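Local coordinates for protein peptidase S8 and S53, subtilisin, kexin, sedolisin (Mycobacterium smegmatis, PDB 4KG7) that probably cleaves peptide bonds as a serine endopeptidase of the subtilisin (S8) family, serving as the mycosin MycP3 of the ESX-3 type VII secretion system, at residues 281-286 / 362-368; 227-232 / 275-280; 211-215 / 250-254; 328-332 / 344-348. All blocks are in the same frame, centred on the assembly; numbering follows the deposited sequence.

All four contacts are largely buried, but their chemistry changes with their place in the subtilisin fold. Contact 1 lies along the edge of the seven-stranded parallel sheet and is made chiefly by backbone hydrogen bonds. Contact 3, reaching the same sheet at strand 209-213, is a polar junction of serine hydroxyls and one water beside the predicted active site. Contact 2 joins two loops and comes closest to the surface, with E228 and L232 exposed. Contact 4 is helix-helix packing of aliphatic side chains. M276 of contact 2 meets G215 of contact 3 through their backbones, V281 packs on A214 between contacts 1 and 3, and V368 joins contact 1 to V328 and L348 of contact 4.

Contact 1. Residues 281-286 / 362-368; sequences VGIAAP and LIGAGMV
The edge strand 281-286 is flanked by the non-regular segment 362-368, running parallel; the closest CA pairs are G282 with G364 (3.9 Å) and A284 with M367 (4.5 Å). Residues 363-366 form a type II' turn, closed by G366 N to I363 O at 2.8 Å. G364 occupies its second position with phi/psi of 63/-131, where a CB would strike the backbone of G282 and I283; G366 (98/-173) also suits glycine.

Three backbone hydrogen bonds cross the contact: A365 N to G282 O (2.9 Å), A284 N to G366 O (3.0 Å) and V368 N to A284 O (2.9 Å). The last two form a single parallel bridge between A284 and M367, supplemented by a CA-H...O contact from M367 CA to A284 O (3.4 Å).

Apolar contacts are A284 CB to I363 CB (3.6 Å), I283 CD1 to V368 CG2 (3.9 Å) and A285 CB to V368 CG1 (4.0 Å). On its other edge the strand is hydrogen-bonded to strand 259-265 through G282, I283 and A285, so 362-368 lines the outer margin of the subtilisin sheet. Because backbone atoms supply the hydrogen bonds, pairing depends on chain path and glycine conformation more than side-chain polarity.

Contact 2. Residues 227-232 / 275-280; sequences CESNPL and TMAGPW
A277, M276 and N230 are most covered where loops 227-232 and 275-280 meet. Both backbones are extended there, S229 and A277 being the nearest pair (CA-CA 4.4 Å). M276 is fully stretched (ttt), which brings SD to 3.6 Å from C227 CB and CE to 3.3 Å from E228 O. S229 (m) presents OG to A277 N, which donates a 3.0 Å hydrogen bond. N230 (m, chi2 -68°) donates to A277 O from both backbone N and ND2, each at 3.0 Å. Its OD1 accepts from T247 N and its ND2 also donates to S248 O. L232 (mt) brings CD2 to 3.9 Å from A277 CB. This subtilisin-fold packing, largely held by side-chain-to-backbone hydrogen bonds, joins the loops after strand 209-213 and before strand 281-286, the T275 side chain lying about 10 Å from that of predicted catalytic S319. The C227-C183 disulfide ties the first loop to strand 182-185, and M276 leans on strand 248-251, the antiparallel partner of 182-185.

Contact 3. Residues 211-215 / 250-254; sequences VAAAG and SIPSW
Strand 209-213 reaches its end at A213, and the chain turns off at A214 (phi/psi -73/-24) into G215, whose positive phi (109/160) suits glycine. Opposite, strand 248-251 leaves its last residue through a cis peptide before P252 and bends into a turn in which W254 N donates to S250 O at 2.9 Å. The nearest CA pairs are A212 with S253 (6.0 Å) and G215 with S250 (6.6 Å), too far for direct backbone pairing. S250 (t) spans the gap, its OG donating to A214 O at 2.7 Å. As in other subtilases, the C-terminal end of this central parallel strand borders the catalytic centre: the A213 side chain lies about 5 Å from that of S319, the predicted catalytic serine. One water donates to A213 O (3.1 Å) and S250 OG (2.8 Å), accepts from S253 N (2.9 Å) and also bonds S253 OG (2.8 Å). S253 (m) has a further partner in S261 OG on the adjoining strand. A212 CB packs on P252 CG at 4.0 Å.

Contact 4. Residues 328-332 / 344-348; sequences VAALV and VVHRL
Helices 318-335 and 341-350 meet through the segments 328-332 and 344-348, whose short axes come within 10.4 Å and run at 115° to each other, a steep crossing. Both segments are regular alpha-helix, with V332 N to V328 O and L348 N to V344 O each 3.0 Å. The backbones are closest where V332 faces V344, at a CA-CA distance of 7.0 Å.

V328 (t) opens the interface by placing CG1 3.7 Å from CD2 of L348. One residue on, A329 CB lies 4.1 Å from L348 CD1 and 4.5 Å from V344 CG1. After a turn of helix V332 (t) contributes the largest buried area: its CG1 meets V344 CG1 at 4.1 Å and R347 CD at 3.6 Å, while CG2 lies 4.1 Å from L348 CD2. L348 (mt) thus wedges among V328, A329 and V332, and the interface is purely van der Waals. R347 offers only its aliphatic stem here; its guanidinium bonds the carbonyls of A373 and W376 through NH1 and makes a cation-pi contact with F336.

Helix 318-335, which carries the predicted catalytic S319 near its N-terminal end, is overlaid further by helix 370-375, where A373 and L374 cover V332 and P370 covers V328, while V344 rests on V209 of strand 209-213.

Contact 1. Residues 281-286 / 362-368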
loop_
_atom_site.group_PDB
_atom_site.type_symbol
_atom_site.label_atom_id
_atom_site.label_comp_id
_atom_site.label_asym_id
_atom_site.label_seq_id
_atom_site.Cartn_x
_atom_site.Cartn_y
_atom_site.Cartn_z
ATOM N N VAL A 281 -6.783 -11.446 -2.460
ATOM C CA VAL A 281 -7.311 -10.305 -1.675
ATOM C C VAL A 281 -7.750 -10.807 -0.301
ATOM O O VAL A 281 -8.514 -11.777 -0.195
ATOM C CB VAL A 281 -8.443 -9.549 -2.369
ATOM C CG1 VAL A 281 -8.894 -8.389 -1.490
ATOM C CG2 VAL A 281 -7.958 -9.020 -3.715
ATOM N N GLY A 282 -7.244 -10.153 0.755
ATOM C CA GLY A 282 -7.460 -10.593 2.131
ATOM C C GLY A 282 -8.328 -9.712 3.016
ATOM O O GLY A 282 -8.899 -10.171 4.010
ATOM N N ILE A 283 -8.472 -8.446 2.646
ATOM C CA ILE A 283 -9.141 -7.489 3.518
ATOM C C ILE A 283 -9.417 -6.264 2.662
ATOM O O ILE A 283 -8.952 -6.181 1.517
ATOM C CB ILE A 283 -8.236 -7.162 4.738
ATOM C CG1 ILE A 283 -9.026 -6.551 5.922
ATOM C CG2 ILE A 283 -7.084 -6.293 4.328
ATOM C CD1 ILE A 283 -8.234 -6.564 7.205
ATOM N N ALA A 284 -10.156 -5.300 3.195
ATOM C CA ALA A 284 -10.422 -4.061 2.477
ATOM C C ALA A 284 -10.435 -2.880 3.393
ATOM O O ALA A 284 -10.489 -3.026 4.611
ATOM C CB ALA A 284 -11.724 -4.150 1.723
ATOM N N ALA A 285 -10.386 -1.692 2.804
ATOM C CA ALA A 285 -10.555 -0.449 3.587
ATOM C C ALA A 285 -11.042 0.676 2.651
ATOM O O ALA A 285 -11.069 0.508 1.441
ATOM C CB ALA A 285 -9.244 -0.081 4.292
ATOM N N PRO A 286 -11.453 1.805 3.213
ATOM C CA PRO A 286 -11.951 2.870 2.327
ATOM C C PRO A 286 -10.953 3.310 1.268
ATOM O O PRO A 286 -9.781 3.536 1.585
ATOM C CB PRO A 286 -12.290 3.998 3.303
ATOM C CG PRO A 286 -12.640 3.237 4.562
ATOM C CD PRO A 286 -11.566 2.196 4.618
ATOM N N LEU A 362 -12.969 -9.609 -4.173
ATOM C CA LEU A 362 -12.940 -8.144 -4.233
ATOM C C LEU A 362 -12.390 -7.533 -2.938
ATOM O O LEU A 362 -11.567 -6.643 -2.964
ATOM C CB LEU A 362 -14.343 -7.598 -4.531
ATOM C CG LEU A 362 -14.936 -7.950 -5.885
ATOM C CD1 LEU A 362 -16.414 -7.560 -5.853
ATOM C CD2 LEU A 362 -14.190 -7.270 -7.024
ATOM N N ILE A 363 -12.869 -8.015 -1.801
ATOM C CA ILE A 363 -12.584 -7.366 -0.517
ATOM C C ILE A 363 -12.094 -8.315 0.577
ATOM O O ILE A 363 -11.957 -7.915 1.734
ATOM C CB ILE A 363 -13.764 -6.487 -0.041
ATOM C CG1 ILE A 363 -14.997 -7.338 0.215
ATOM C CG2 ILE A 363 -14.020 -5.371 -1.048
ATOM C CD1 ILE A 363 -16.138 -6.560 0.852
ATOM N N GLY A 364 -11.800 -9.566 0.221
ATOM C CA GLY A 364 -11.219 -10.500 1.196
ATOM C C GLY A 364 -12.200 -10.736 2.325
ATOM O O GLY A 364 -13.370 -11.050 2.070
ATOM N N ALA A 365 -11.718 -10.619 3.563
ATOM C CA ALA A 365 -12.561 -10.719 4.754
ATOM C C ALA A 365 -13.430 -9.478 4.995
ATOM O O ALA A 365 -14.166 -9.411 5.983
ATOM C CB ALA A 365 -11.682 -11.026 5.976
ATOM N N GLY A 366 -13.383 -8.506 4.100
ATOM C CA GLY A 366 -14.240 -7.315 4.208
ATOM C C GLY A 366 -13.515 -6.140 4.820
ATOM O O GLY A 366 -12.290 -6.191 5.055
ATOM N N MET A 367 -14.259 -5.069 5.094
ATOM C CA MET A 367 -13.651 -3.841 5.608
ATOM C C MET A 367 -13.025 -4.091 6.977
ATOM O O MET A 367 -13.641 -4.660 7.881
ATOM C CB MET A 367 -14.656 -2.683 5.710
ATOM C CG MET A 367 -14.021 -1.329 6.056
ATOM S SD MET A 367 -15.278 -0.054 5.882
ATOM C CE MET A 367 -16.588 -0.557 6.978
ATOM N N VAL A 368 -11.788 -3.646 7.116
ATOM C CA VAL A 368 -11.081 -3.707 8.387
ATOM C C VAL A 368 -11.901 -3.017 9.458
ATOM O O VAL A 368 -12.599 -2.014 9.199
ATOM C CB VAL A 368 -9.675 -3.065 8.235
ATOM C CG1 VAL A 368 -9.736 -1.568 7.944
ATOM C CG2 VAL A 368 -8.762 -3.368 9.408
#

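Contact 2. Residues 227-232 / 275-280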
loop_
_atom_site.group_PDB
_atom_site.type_symbol
_atom_site.label_atom_id
_atom_site.label_comp_id
_atom_site.label_asym_id
_atom_site.label_seq_id
_atom_site.Cartn_x
_atom_site.Cartn_y
_atom_site.Cartn_z
ATOM N N CYS A 227 -3.905 -3.461 -15.173
ATOM C CA CYS A 227 -4.519 -4.412 -14.251
ATOM C C CYS A 227 -5.963 -4.720 -14.655
ATOM O O CYS A 227 -6.695 -3.812 -15.024
ATOM C CB CYS A 227 -4.521 -3.809 -12.853
ATOM S SG CYS A 227 -2.871 -3.501 -12.158
ATOM N N GLU A 228 -6.389 -5.979 -14.564
ATOM C CA GLU A 228 -7.775 -6.325 -14.830
ATOM C C GLU A 228 -8.279 -7.284 -13.776
ATOM O O GLU A 228 -7.542 -8.172 -13.331
ATOM C CB GLU A 228 -7.918 -6.976 -16.218
ATOM C CG GLU A 228 -7.708 -6.002 -17.359
ATOM C CD GLU A 228 -7.735 -6.634 -18.743
ATOM O OE1 GLU A 228 -7.934 -7.870 -18.884
ATOM O OE2 GLU A 228 -7.532 -5.859 -19.712
ATOM N N SER A 229 -9.527 -7.111 -13.359
ATOM C CA SER A 229 -10.132 -8.051 -12.445
ATOM C C SER A 229 -10.110 -9.460 -13.008
ATOM O O SER A 229 -10.402 -9.685 -14.186
ATOM C CB SER A 229 -11.562 -7.646 -12.138
ATOM O OG SER A 229 -11.583 -6.600 -11.184
ATOM N N ASN A 230 -9.829 -10.415 -12.118
ATOM C CA ASN A 230 -9.812 -11.841 -12.447
ATOM C C ASN A 230 -11.159 -12.502 -12.196
ATOM O O ASN A 230 -11.971 -11.977 -11.439
ATOM C CB ASN A 230 -8.745 -12.504 -11.612
ATOM C CG ASN A 230 -7.376 -12.035 -11.997
ATOM O OD1 ASN A 230 -6.910 -12.335 -13.100
ATOM N ND2 ASN A 230 -6.737 -11.244 -11.128
ATOM N N PRO A 231 -11.412 -13.644 -12.847
ATOM C CA PRO A 231 -12.698 -14.296 -12.626
ATOM C C PRO A 231 -12.897 -14.671 -11.169
ATOM O O PRO A 231 -11.945 -15.022 -10.459
ATOM C CB PRO A 231 -12.640 -15.563 -13.495
ATOM C CG PRO A 231 -11.500 -15.351 -14.416
ATOM C CD PRO A 231 -10.578 -14.340 -13.842
ATOM N N LEU A 232 -14.134 -14.571 -10.715
ATOM C CA LEU A 232 -14.466 -14.791 -9.329
ATOM C C LEU A 232 -14.483 -16.290 -8.992
ATOM O O LEU A 232 -14.425 -17.126 -9.899
ATOM C CB LEU A 232 -15.838 -14.164 -9.057
ATOM C CG LEU A 232 -15.906 -12.655 -9.307
ATOM C CD1 LEU A 232 -17.319 -12.210 -9.019
ATOM C CD2 LEU A 232 -14.915 -11.897 -8.445
ATOM N N THR A 275 -12.145 -1.798 -7.750
ATOM C CA THR A 275 -11.210 -2.650 -7.007
ATOM C C THR A 275 -10.908 -3.915 -7.811
ATOM O O THR A 275 -11.831 -4.561 -8.318
ATOM C CB THR A 275 -11.659 -2.886 -5.551
ATOM O OG1 THR A 275 -10.513 -3.147 -4.717
ATOM C CG2 THR A 275 -12.655 -4.003 -5.428
ATOM N N MET A 276 -9.632 -4.272 -7.918
ATOM C CA MET A 276 -9.239 -5.405 -8.785
ATOM C C MET A 276 -9.492 -6.732 -8.085
ATOM O O MET A 276 -8.879 -7.001 -7.047
ATOM C CB MET A 276 -7.769 -5.314 -9.136
ATOM C CG MET A 276 -7.302 -6.416 -10.072
ATOM S SD MET A 276 -5.545 -6.214 -10.399
ATOM C CE MET A 276 -5.156 -7.828 -11.039
ATOM N N ALA A 277 -10.285 -7.605 -8.690
ATOM C CA ALA A 277 -10.569 -8.907 -8.101
ATOM C C ALA A 277 -9.388 -9.835 -8.284
ATOM O O ALA A 277 -8.810 -9.904 -9.355
ATOM C CB ALA A 277 -11.769 -9.540 -8.755
ATOM N N GLY A 278 -9.055 -10.570 -7.233
ATOM C CA GLY A 278 -8.064 -11.626 -7.347
ATOM C C GLY A 278 -8.164 -12.561 -6.159
ATOM O O GLY A 278 -8.679 -12.171 -5.100
ATOM N N PRO A 279 -7.606 -13.766 -6.291
ATOM C CA PRO A 279 -7.709 -14.821 -5.254
ATOM C C PRO A 279 -6.848 -14.563 -4.029
ATOM O O PRO A 279 -6.975 -15.284 -3.043
ATOM C CB PRO A 279 -7.228 -16.072 -5.990
ATOM C CG PRO A 279 -6.270 -15.541 -6.985
ATOM C CD PRO A 279 -6.887 -14.256 -7.483
ATOM N N TRP A 280 -6.019 -13.528 -4.095
ATOM C CA TRP A 280 -5.095 -13.132 -3.032
ATOM C C TRP A 280 -5.675 -12.093 -2.080
ATOM O O TRP A 280 -5.104 -11.853 -1.022
ATOM C CB TRP A 280 -3.784 -12.600 -3.662
ATOM C CG TRP A 280 -4.045 -11.716 -4.801
ATOM C CD1 TRP A 280 -4.553 -10.447 -4.774
ATOM C CD2 TRP A 280 -3.910 -12.070 -6.180
ATOM N NE1 TRP A 280 -4.727 -9.984 -6.064
ATOM C CE2 TRP A 280 -4.346 -10.964 -6.945
ATOM C CE3 TRP A 280 -3.445 -13.197 -6.841
ATOM C CZ2 TRP A 280 -4.315 -10.966 -8.343
ATOM C CZ3 TRP A 280 -3.434 -13.197 -8.235
ATOM C CH2 TRP A 280 -3.876 -12.101 -8.966
#

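Contact 3. Residues 211-215 / 250-254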
loop_
_atom_site.group_PDB
_atom_site.type_symbol
_atom_site.label_atom_id
_atom_site.label_comp_id
_atom_site.label_asym_id
_atom_site.label_seq_id
_atom_site.Cartn_x
_atom_site.Cartn_y
_atom_site.Cartn_z
ATOM N N VAL A 211 1.772 -5.007 3.872
ATOM C CA VAL A 211 0.454 -4.637 3.367
ATOM C C VAL A 211 0.620 -4.063 1.974
ATOM O O VAL A 211 1.426 -3.158 1.772
ATOM C CB VAL A 211 -0.211 -3.563 4.293
ATOM C CG1 VAL A 211 -1.593 -3.172 3.815
ATOM C CG2 VAL A 211 -0.280 -4.059 5.719
ATOM N N ALA A 212 -0.182 -4.565 1.029
ATOM C CA ALA A 212 -0.100 -4.150 -0.378
ATOM C C ALA A 212 -1.471 -3.819 -0.940
ATOM O O ALA A 212 -2.449 -4.515 -0.667
ATOM C CB ALA A 212 0.558 -5.258 -1.215
ATOM N N ALA A 213 -1.563 -2.780 -1.755
ATOM C CA ALA A 213 -2.778 -2.494 -2.482
ATOM C C ALA A 213 -3.100 -3.601 -3.477
ATOM O O ALA A 213 -2.208 -4.091 -4.158
ATOM C CB ALA A 213 -2.608 -1.175 -3.234
ATOM N N ALA A 214 -4.379 -3.991 -3.606
ATOM C CA ALA A 214 -4.746 -5.096 -4.513
ATOM C C ALA A 214 -4.663 -4.711 -5.982
ATOM O O ALA A 214 -4.493 -5.575 -6.831
ATOM C CB ALA A 214 -6.151 -5.570 -4.200
ATOM N N GLY A 215 -4.784 -3.414 -6.264
ATOM C CA GLY A 215 -4.857 -2.938 -7.653
ATOM C C GLY A 215 -6.219 -2.423 -8.042
ATOM O O GLY A 215 -7.229 -2.741 -7.406
ATOM N N SER A 250 -1.426 -9.381 -9.868
ATOM C CA SER A 250 -1.138 -8.162 -9.122
ATOM C C SER A 250 0.047 -8.401 -8.189
ATOM O O SER A 250 0.027 -9.322 -7.385
ATOM C CB SER A 250 -2.354 -7.759 -8.309
ATOM O OG SER A 250 -2.093 -6.614 -7.522
ATOM N N ILE A 251 1.075 -7.581 -8.345
ATOM C CA ILE A 251 2.375 -7.730 -7.686
ATOM C C ILE A 251 2.575 -6.552 -6.726
ATOM O O ILE A 251 2.458 -5.384 -7.122
ATOM C CB ILE A 251 3.500 -7.768 -8.744
ATOM C CG1 ILE A 251 3.258 -8.865 -9.801
ATOM C CG2 ILE A 251 4.844 -7.988 -8.099
ATOM C CD1 ILE A 251 3.891 -8.574 -11.138
ATOM N N PRO A 252 2.968 -6.821 -5.463
ATOM C CA PRO A 252 3.297 -8.104 -4.854
ATOM C C PRO A 252 2.144 -8.867 -4.176
ATOM O O PRO A 252 2.385 -9.871 -3.500
ATOM C CB PRO A 252 4.339 -7.682 -3.817
ATOM C CG PRO A 252 3.778 -6.399 -3.293
ATOM C CD PRO A 252 3.230 -5.710 -4.523
ATOM N N SER A 253 0.904 -8.422 -4.362
ATOM C CA SER A 253 -0.254 -9.079 -3.720
ATOM C C SER A 253 -0.312 -10.579 -3.883
ATOM O O SER A 253 -0.744 -11.285 -2.970
ATOM C CB SER A 253 -1.580 -8.496 -4.224
ATOM O OG SER A 253 -1.858 -7.257 -3.615
ATOM N N TRP A 254 0.078 -11.094 -5.043
ATOM C CA TRP A 254 -0.076 -12.534 -5.251
ATOM C C TRP A 254 0.859 -13.371 -4.395
ATOM O O TRP A 254 0.655 -14.564 -4.272
ATOM C CB TRP A 254 -0.019 -12.891 -6.719
ATOM C CG TRP A 254 1.337 -12.976 -7.295
ATOM C CD1 TRP A 254 2.389 -12.134 -7.099
ATOM C CD2 TRP A 254 1.772 -13.973 -8.204
ATOM N NE1 TRP A 254 3.471 -12.560 -7.840
ATOM C CE2 TRP A 254 3.114 -13.682 -8.535
ATOM C CE3 TRP A 254 1.154 -15.083 -8.790
ATOM C CZ2 TRP A 254 3.853 -14.468 -9.420
ATOM C CZ3 TRP A 254 1.888 -15.879 -9.667
ATOM C CH2 TRP A 254 3.231 -15.563 -9.976
HETATM O O HOH W 1 -0.214 -6.077 -5.553
#

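Contact 4. Residues 328-332 / 344-348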
loop_
_atom_site.group_PDB
_atom_site.type_symbol
_atom_site.label_atom_id
_atom_site.label_comp_id
_atom_site.label_asym_id
_atom_site.label_seq_id
_atom_site.Cartn_x
_atom_site.Cartn_y
_atom_site.Cartn_z
ATOM N N VAL A 328 -3.867 0.737 10.697
ATOM C CA VAL A 328 -4.529 -0.137 11.664
ATOM C C VAL A 328 -3.597 -1.205 12.198
ATOM O O VAL A 328 -3.610 -1.498 13.379
ATOM C CB VAL A 328 -5.806 -0.793 11.095
ATOM C CG1 VAL A 328 -6.485 -1.663 12.131
ATOM C CG2 VAL A 328 -6.811 0.250 10.651
ATOM N N ALA A 329 -2.781 -1.789 11.324
ATOM C CA ALA A 329 -1.765 -2.740 11.761
ATOM C C ALA A 329 -0.831 -2.114 12.794
ATOM O O ALA A 329 -0.499 -2.744 13.777
ATOM C CB ALA A 329 -0.968 -3.303 10.586
ATOM N N ALA A 330 -0.415 -0.864 12.586
ATOM C CA ALA A 330 0.441 -0.177 13.558
ATOM C C ALA A 330 -0.298 -0.020 14.892
ATOM O O ALA A 330 0.315 -0.187 15.954
ATOM C CB ALA A 330 0.903 1.194 13.042
ATOM N N LEU A 331 -1.591 0.314 14.854
ATOM C CA LEU A 331 -2.362 0.389 16.111
ATOM C C LEU A 331 -2.302 -0.947 16.847
ATOM O O LEU A 331 -2.091 -1.013 18.070
ATOM C CB LEU A 331 -3.818 0.769 15.855
ATOM C CG LEU A 331 -4.056 2.165 15.290
ATOM C CD1 LEU A 331 -5.560 2.477 15.301
ATOM C CD2 LEU A 331 -3.239 3.259 15.968
ATOM N N VAL A 332 -2.543 -2.016 16.106
ATOM C CA VAL A 332 -2.634 -3.360 16.689
ATOM C C VAL A 332 -1.275 -3.775 17.256
ATOM O O VAL A 332 -1.197 -4.320 18.346
ATOM C CB VAL A 332 -3.166 -4.384 15.657
ATOM C CG1 VAL A 332 -2.991 -5.812 16.153
ATOM C CG2 VAL A 332 -4.639 -4.105 15.368
ATOM N N VAL A 344 -0.860 -10.862 13.834
ATOM C CA VAL A 344 -1.454 -9.565 13.573
ATOM C C VAL A 344 -2.354 -9.634 12.348
ATOM O O VAL A 344 -3.479 -9.120 12.375
ATOM C CB VAL A 344 -0.367 -8.480 13.376
ATOM C CG1 VAL A 344 -0.969 -7.170 12.881
ATOM C CG2 VAL A 344 0.404 -8.247 14.667
ATOM N N VAL A 345 -1.878 -10.292 11.296
ATOM C CA VAL A 345 -2.685 -10.451 10.097
ATOM C C VAL A 345 -3.973 -11.238 10.427
ATOM O O VAL A 345 -5.050 -10.881 10.011
ATOM C CB VAL A 345 -1.868 -11.087 8.946
ATOM C CG1 VAL A 345 -2.789 -11.512 7.801
ATOM C CG2 VAL A 345 -0.803 -10.104 8.463
ATOM N N HIS A 346 -3.850 -12.318 11.183
ATOM C CA HIS A 346 -5.014 -13.102 11.597
ATOM C C HIS A 346 -6.017 -12.242 12.360
ATOM O O HIS A 346 -7.223 -12.315 12.137
ATOM C CB HIS A 346 -4.547 -14.279 12.469
ATOM C CG HIS A 346 -5.659 -15.128 13.004
ATOM N ND1 HIS A 346 -6.243 -16.147 12.279
ATOM C CD2 HIS A 346 -6.294 -15.103 14.194
ATOM C CE1 HIS A 346 -7.167 -16.730 13.019
ATOM N NE2 HIS A 346 -7.243 -16.094 14.169
ATOM N N ARG A 347 -5.527 -11.420 13.259
ATOM C CA ARG A 347 -6.387 -10.553 14.040
ATOM C C ARG A 347 -7.135 -9.561 13.121
ATOM O O ARG A 347 -8.311 -9.263 13.317
ATOM C CB ARG A 347 -5.509 -9.849 15.062
ATOM C CG ARG A 347 -6.180 -8.841 15.948
ATOM C CD ARG A 347 -5.251 -8.478 17.094
ATOM N NE ARG A 347 -5.279 -9.470 18.167
ATOM C CZ ARG A 347 -6.113 -9.459 19.206
ATOM N NH1 ARG A 347 -7.041 -8.508 19.345
ATOM N NH2 ARG A 347 -6.030 -10.429 20.104
ATOM N N LEU A 348 -6.421 -9.009 12.137
ATOM C CA LEU A 348 -7.034 -8.044 11.236
ATOM C C LEU A 348 -8.109 -8.715 10.405
ATOM O O LEU A 348 -9.214 -8.165 10.211
ATOM C CB LEU A 348 -5.965 -7.443 10.342
ATOM C CG LEU A 348 -4.979 -6.495 11.037
ATOM C CD1 LEU A 348 -3.878 -6.110 10.088
ATOM C CD2 LEU A 348 -5.672 -5.249 11.564
#